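Long-range contacts in jacalin-type lectin domain-containing protein (Musa acuminata, PDB 7KMU), which probably binds mannose and mannose-containing glycans, as a mannose-specific member of the jacalin-related lectins, and has antiviral and mitogenic activity: residues 5-10 against 135-140; 74-79 against 112-117. All coordinates share one frame; numbering follows the deposited sequence.

Contact 1 (5-10 against 135-140)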
loop_
_atom_site.group_PDB
_atom_site.type_symbol
_atom_site.label_atom_id
_atom_site.label_comp_id
_atom_site.label_asym_id
_atom_site.label_seq_id
_atom_site.Cartn_x
_atom_site.Cartn_y
_atom_site.Cartn_z
ATOM N N ILE B 5 0.125 3.004 12.391
ATOM C CA ILE B 5 -0.457 2.667 11.098
ATOM C C ILE B 5 0.557 1.745 10.425
ATOM O O ILE B 5 1.698 2.153 10.164
ATOM C CB ILE B 5 -0.802 3.904 10.224
ATOM C CG1 ILE B 5 -1.933 4.727 10.886
ATOM C CG2 ILE B 5 -1.187 3.436 8.803
ATOM C CD1 ILE B 5 -2.304 6.008 10.215
ATOM N N LYS B 6 0.155 0.494 10.187
ATOM C CA LYS B 6 1.004 -0.523 9.567
ATOM C C LYS B 6 0.348 -1.037 8.316
ATOM O O LYS B 6 -0.804 -1.454 8.365
ATOM C CB LYS B 6 1.239 -1.700 10.522
ATOM C CG LYS B 6 2.133 -1.327 11.708
ATOM C CD LYS B 6 2.168 -2.434 12.764
ATOM C CE LYS B 6 3.011 -3.622 12.343
ATOM N NZ LYS B 6 3.039 -4.693 13.399
ATOM N N VAL B 7 1.075 -0.993 7.187
ATOM C CA VAL B 7 0.572 -1.506 5.913
ATOM C C VAL B 7 1.453 -2.644 5.450
ATOM O O VAL B 7 2.676 -2.580 5.561
ATOM C CB VAL B 7 0.329 -0.431 4.831
ATOM C CG1 VAL B 7 -0.741 0.555 5.282
ATOM C CG2 VAL B 7 1.617 0.312 4.455
ATOM N N GLY B 8 0.814 -3.699 4.984
ATOM C CA GLY B 8 1.490 -4.923 4.598
ATOM C C GLY B 8 0.911 -6.087 5.386
ATOM O O GLY B 8 -0.124 -5.927 6.048
ATOM N N THR B 9 1.530 -7.273 5.327
ATOM C CA THR B 9 2.741 -7.509 4.542
ATOM C C THR B 9 2.421 -7.877 3.104
ATOM O O THR B 9 1.292 -8.253 2.757
ATOM C CB THR B 9 3.546 -8.699 5.138
ATOM O OG1 THR B 9 2.723 -9.871 5.147
ATOM C CG2 THR B 9 4.071 -8.432 6.552
ATOM N N TRP B 10 3.452 -7.772 2.267
ATOM C CA TRP B 10 3.505 -8.325 0.922
ATOM C C TRP B 10 4.573 -9.405 1.000
ATOM O O TRP B 10 5.614 -9.189 1.631
ATOM C CB TRP B 10 3.914 -7.281 -0.114
ATOM C CG TRP B 10 2.911 -6.180 -0.236
ATOM C CD1 TRP B 10 1.800 -6.164 -1.032
ATOM C CD2 TRP B 10 2.881 -4.964 0.518
ATOM N NE1 TRP B 10 1.101 -4.994 -0.848
ATOM C CE2 TRP B 10 1.751 -4.231 0.088
ATOM C CE3 TRP B 10 3.726 -4.403 1.494
ATOM C CZ2 TRP B 10 1.428 -2.977 0.617
ATOM C CZ3 TRP B 10 3.393 -3.172 2.037
ATOM C CH2 TRP B 10 2.235 -2.486 1.625
ATOM N N ILE B 135 7.407 -8.277 3.737
ATOM C CA ILE B 135 7.755 -6.961 4.246
ATOM C C ILE B 135 6.520 -6.071 4.338
ATOM O O ILE B 135 5.553 -6.259 3.602
ATOM C CB ILE B 135 8.896 -6.344 3.375
ATOM C CG1 ILE B 135 9.578 -5.133 4.085
ATOM C CG2 ILE B 135 8.423 -6.014 1.938
ATOM C CD1 ILE B 135 11.010 -4.765 3.505
ATOM N N GLY B 136 6.579 -5.127 5.256
ATOM C CA GLY B 136 5.540 -4.136 5.490
ATOM C C GLY B 136 6.167 -2.897 6.074
ATOM O O GLY B 136 7.348 -2.907 6.467
ATOM N N VAL B 137 5.385 -1.806 6.133
ATOM C CA VAL B 137 5.891 -0.541 6.651
ATOM C C VAL B 137 4.981 0.133 7.652
ATOM O O VAL B 137 3.763 -0.040 7.601
ATOM C CB VAL B 137 6.243 0.456 5.508
ATOM C CG1 VAL B 137 7.459 -0.020 4.703
ATOM C CG2 VAL B 137 5.050 0.724 4.590
ATOM N N TYR B 138 5.586 0.941 8.539
ATOM C CA TYR B 138 4.867 1.845 9.426
ATOM C C TYR B 138 4.746 3.176 8.689
ATOM O O TYR B 138 5.684 3.588 7.987
ATOM C CB TYR B 138 5.678 2.100 10.700
ATOM C CG TYR B 138 5.586 0.970 11.691
ATOM C CD1 TYR B 138 6.388 -0.160 11.568
ATOM C CD2 TYR B 138 4.675 1.013 12.741
ATOM C CE1 TYR B 138 6.319 -1.200 12.489
ATOM C CE2 TYR B 138 4.596 -0.019 13.672
ATOM C CZ TYR B 138 5.411 -1.129 13.538
ATOM O OH TYR B 138 5.304 -2.138 14.460
ATOM N N LEU B 139 3.618 3.868 8.882
ATOM C CA LEU B 139 3.384 5.173 8.264
ATOM C C LEU B 139 3.145 6.218 9.331
ATOM O O LEU B 139 2.564 5.916 10.369
ATOM C CB LEU B 139 2.194 5.148 7.292
ATOM C CG LEU B 139 2.328 4.149 6.144
ATOM C CD1 LEU B 139 1.075 4.111 5.325
ATOM C CD2 LEU B 139 3.499 4.497 5.228
ATOM N N MET B 140 3.595 7.448 9.067
ATOM C CA MET B 140 3.408 8.600 9.954
ATOM C C MET B 140 3.162 9.820 9.099
ATOM O O MET B 140 3.632 9.857 7.963
ATOM C CB MET B 140 4.690 8.869 10.747
ATOM C CG MET B 140 4.932 7.897 11.791
ATOM S SD MET B 140 6.342 8.451 12.733
ATOM C CE MET B 140 6.434 7.172 13.743
HETATM O O HOH W 1 2.816 4.282 12.665
HETATM O O HOH W 2 3.374 -4.197 16.150
#
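K6 lies over one face of the Y138 ring: its CG sits 3.7 Å from the ring centroid, a CH-pi contact offset toward the rim. A chi1 of -70° sets K6 CG anti to the carbonyl carbon, over the ring; beyond it the chain, bent at chi3, lies beside the tyrosine and points the same way, K6 CE coming 3.5 Å from Y138 OH. At the tyrosine's edge, in plane, sits a water that accepts from I5 N and donates to L139 O. Another water accepts from K6 NZ and donates to Y138 OH, while D19 takes both polar ends, by a salt bridge to the lysine and a hydrogen bond to the tyrosine. The W10 indole carries G8 CA against one face and has I135 O at its edge, 3.4 Å from CE3. V7 CG2 and V137 CG2 are pressed to 3.5 Å, closer than usual contact, while L139 CD1 meets V7 CG2 at an ordinary 3.9 Å. Backbone bonds join V7 and V137 in both directions, as they do W10 and I135. Between these pairs, G8 and G136 bring their CA atoms to 4.2 Å, next to a cis peptide before T9. Strand 132-140 continues the sheet to strand 118-128, whereas K6 and V7 extend it by pairing with a strand of the second subunit. W10 and I135 pack inward on strands 73-83 and 110-116.

Contact 2 (74-79 against 112-117); sequences MSMEGH and FSIPVA
F112 lays its ring over the backbone of G78 on the neighbouring strand. From CB, CG is placed between the backbone N and the carbonyl carbon (chi1 60°); the end of the side chain comes nearer to strand 73-83 than its start. CG and CD1 approach G78 O, the latter to 3.5 Å; CE1 lies 3.4 Å from G78 C and close to H79 N, and CZ at the tip is 3.7 Å from G78 CA. On the other rim, CD2 lies 4.0 Å from G78 N, and CE2 meets M76 CE at 4.1 Å. G78 N stands above the ring centre, and its CA makes a CH-pi contact over the same face. I114 CD1 lies at the ring edge, in plane, and packs against M76 CE at 3.8 Å, the M76 and I114 side chains lying side by side and pointing the same way. Paired backbone bonds link G78 and F112; further along, I114 N binds M76 O at 2.8 Å, whereas the reverse bond, M76 N to I114 O, is weak. M74 and S75, both opposite T95, form a classic beta bulge on the far side of their strand. The arrangement belongs to one four-stranded antiparallel sheet of the jacalin-like beta-prism.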
loop_
_atom_site.group_PDB
_atom_site.type_symbol
_atom_site.label_atom_id
_atom_site.label_comp_id
_atom_site.label_asym_id
_atom_site.label_seq_id
_atom_site.Cartn_x
_atom_site.Cartn_y
_atom_site.Cartn_z
ATOM N N MET B 74 9.488 8.020 1.023
ATOM C CA MET B 74 8.134 8.311 0.573
ATOM C C MET B 74 7.526 7.204 -0.308
ATOM O O MET B 74 6.364 7.309 -0.685
ATOM C CB MET B 74 7.988 9.713 -0.056
ATOM C CG MET B 74 8.821 9.999 -1.268
ATOM S SD MET B 74 8.780 11.807 -1.630
ATOM C CE MET B 74 7.024 12.033 -2.110
ATOM N N SER B 75 8.268 6.122 -0.583
ATOM C CA SER B 75 7.727 5.018 -1.370
ATOM C C SER B 75 8.541 3.765 -1.178
ATOM O O SER B 75 9.745 3.818 -0.915
ATOM C CB SER B 75 7.663 5.373 -2.858
ATOM O OG SER B 75 7.264 4.264 -3.650
ATOM N N MET B 76 7.864 2.619 -1.320
ATOM C CA MET B 76 8.476 1.302 -1.354
ATOM C C MET B 76 7.794 0.528 -2.471
ATOM O O MET B 76 6.574 0.604 -2.633
ATOM C CB MET B 76 8.346 0.564 -0.020
ATOM C CG MET B 76 8.887 -0.872 -0.084
ATOM S SD MET B 76 8.891 -1.760 1.486
ATOM C CE MET B 76 7.119 -2.167 1.660
ATOM N N GLU B 77 8.580 -0.199 -3.265
ATOM C CA GLU B 77 8.025 -1.029 -4.316
ATOM C C GLU B 77 8.870 -2.234 -4.540
ATOM O O GLU B 77 10.064 -2.224 -4.247
ATOM C CB GLU B 77 7.781 -0.259 -5.615
ATOM C CG GLU B 77 9.021 0.276 -6.283
ATOM C CD GLU B 77 8.686 1.364 -7.282
ATOM O OE1 GLU B 77 9.091 2.522 -7.048
ATOM O OE2 GLU B 77 7.995 1.063 -8.281
ATOM N N GLY B 78 8.256 -3.278 -5.044
ATOM C CA GLY B 78 8.997 -4.500 -5.286
ATOM C C GLY B 78 8.171 -5.590 -5.909
ATOM O O GLY B 78 7.084 -5.329 -6.434
ATOM N N HIS B 79 8.698 -6.830 -5.840
ATOM C CA HIS B 79 8.041 -8.006 -6.392
ATOM C C HIS B 79 7.991 -9.140 -5.400
ATOM O O HIS B 79 8.995 -9.414 -4.730
ATOM C CB HIS B 79 8.781 -8.505 -7.648
ATOM C CG HIS B 79 8.466 -7.715 -8.872
ATOM N ND1 HIS B 79 7.608 -8.210 -9.845
ATOM C CD2 HIS B 79 8.882 -6.480 -9.235
ATOM C CE1 HIS B 79 7.549 -7.267 -10.778
ATOM N NE2 HIS B 79 8.289 -6.205 -10.452
ATOM N N PHE B 112 4.196 -5.009 -6.092
ATOM C CA PHE B 112 3.530 -4.258 -5.036
ATOM C C PHE B 112 4.158 -2.871 -5.010
ATOM O O PHE B 112 5.340 -2.698 -5.366
ATOM C CB PHE B 112 3.612 -4.929 -3.657
ATOM C CG PHE B 112 4.996 -5.161 -3.092
ATOM C CD1 PHE B 112 5.698 -6.319 -3.391
ATOM C CD2 PHE B 112 5.582 -4.232 -2.230
ATOM C CE1 PHE B 112 6.977 -6.537 -2.864
ATOM C CE2 PHE B 112 6.866 -4.442 -1.714
ATOM C CZ PHE B 112 7.554 -5.598 -2.033
ATOM N N SER B 113 3.373 -1.870 -4.600
ATOM C CA SER B 113 3.852 -0.501 -4.546
ATOM C C SER B 113 3.089 0.282 -3.512
ATOM O O SER B 113 1.851 0.165 -3.420
ATOM C CB SER B 113 3.744 0.172 -5.910
ATOM O OG SER B 113 2.401 0.191 -6.376
ATOM N N ILE B 114 3.829 1.075 -2.714
ATOM C CA ILE B 114 3.273 1.913 -1.654
ATOM C C ILE B 114 3.708 3.350 -1.887
ATOM O O ILE B 114 4.679 3.798 -1.281
ATOM C CB ILE B 114 3.652 1.417 -0.228
ATOM C CG1 ILE B 114 3.309 -0.050 -0.039
ATOM C CG2 ILE B 114 2.986 2.276 0.877
ATOM C CD1 ILE B 114 4.340 -1.097 -0.693
ATOM N N PRO B 115 3.018 4.079 -2.775
ATOM C CA PRO B 115 3.378 5.491 -2.990
ATOM C C PRO B 115 2.756 6.354 -1.894
ATOM O O PRO B 115 1.531 6.430 -1.791
ATOM C CB PRO B 115 2.799 5.806 -4.373
ATOM C CG PRO B 115 1.802 4.735 -4.665
ATOM C CD PRO B 115 1.875 3.666 -3.612
ATOM N N VAL B 116 3.571 6.966 -1.040
ATOM C CA VAL B 116 3.020 7.783 0.038
ATOM C C VAL B 116 2.844 9.211 -0.489
ATOM O O VAL B 116 3.829 9.946 -0.647
ATOM C CB VAL B 116 3.850 7.721 1.354
ATOM C CG1 VAL B 116 3.138 8.463 2.476
ATOM C CG2 VAL B 116 4.120 6.271 1.773
ATOM N N ALA B 117 1.592 9.574 -0.833
ATOM C CA ALA B 117 1.270 10.908 -1.351
ATOM C C ALA B 117 1.395 11.966 -0.262
ATOM O O ALA B 117 1.767 13.107 -0.548
ATOM C CB ALA B 117 -0.133 10.915 -1.933
#

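In the fold
Contacts 1 and 2 are both antiparallel strand pairs, but in different sheets of the prism, with centres about 10 Å apart; contact 2 is nested along the chain inside the loop closed by contact 1. Contact 1 is the more buried, whereas contact 2 turns one row of side chains, S75, E77, S113 and P115, to a partly exposed face. Their inner faces meet: the W10 ring stacks with F112, and V137 CG1 lies 3.7 Å from M76 CE. Chemistry follows place, with a lysine-tyrosine-aspartate cluster on the outer face of contact 1 and a ring laid over glycine in contact 2. Both reach the second subunit, where W10 and S113 are hydrogen-bonded between chains.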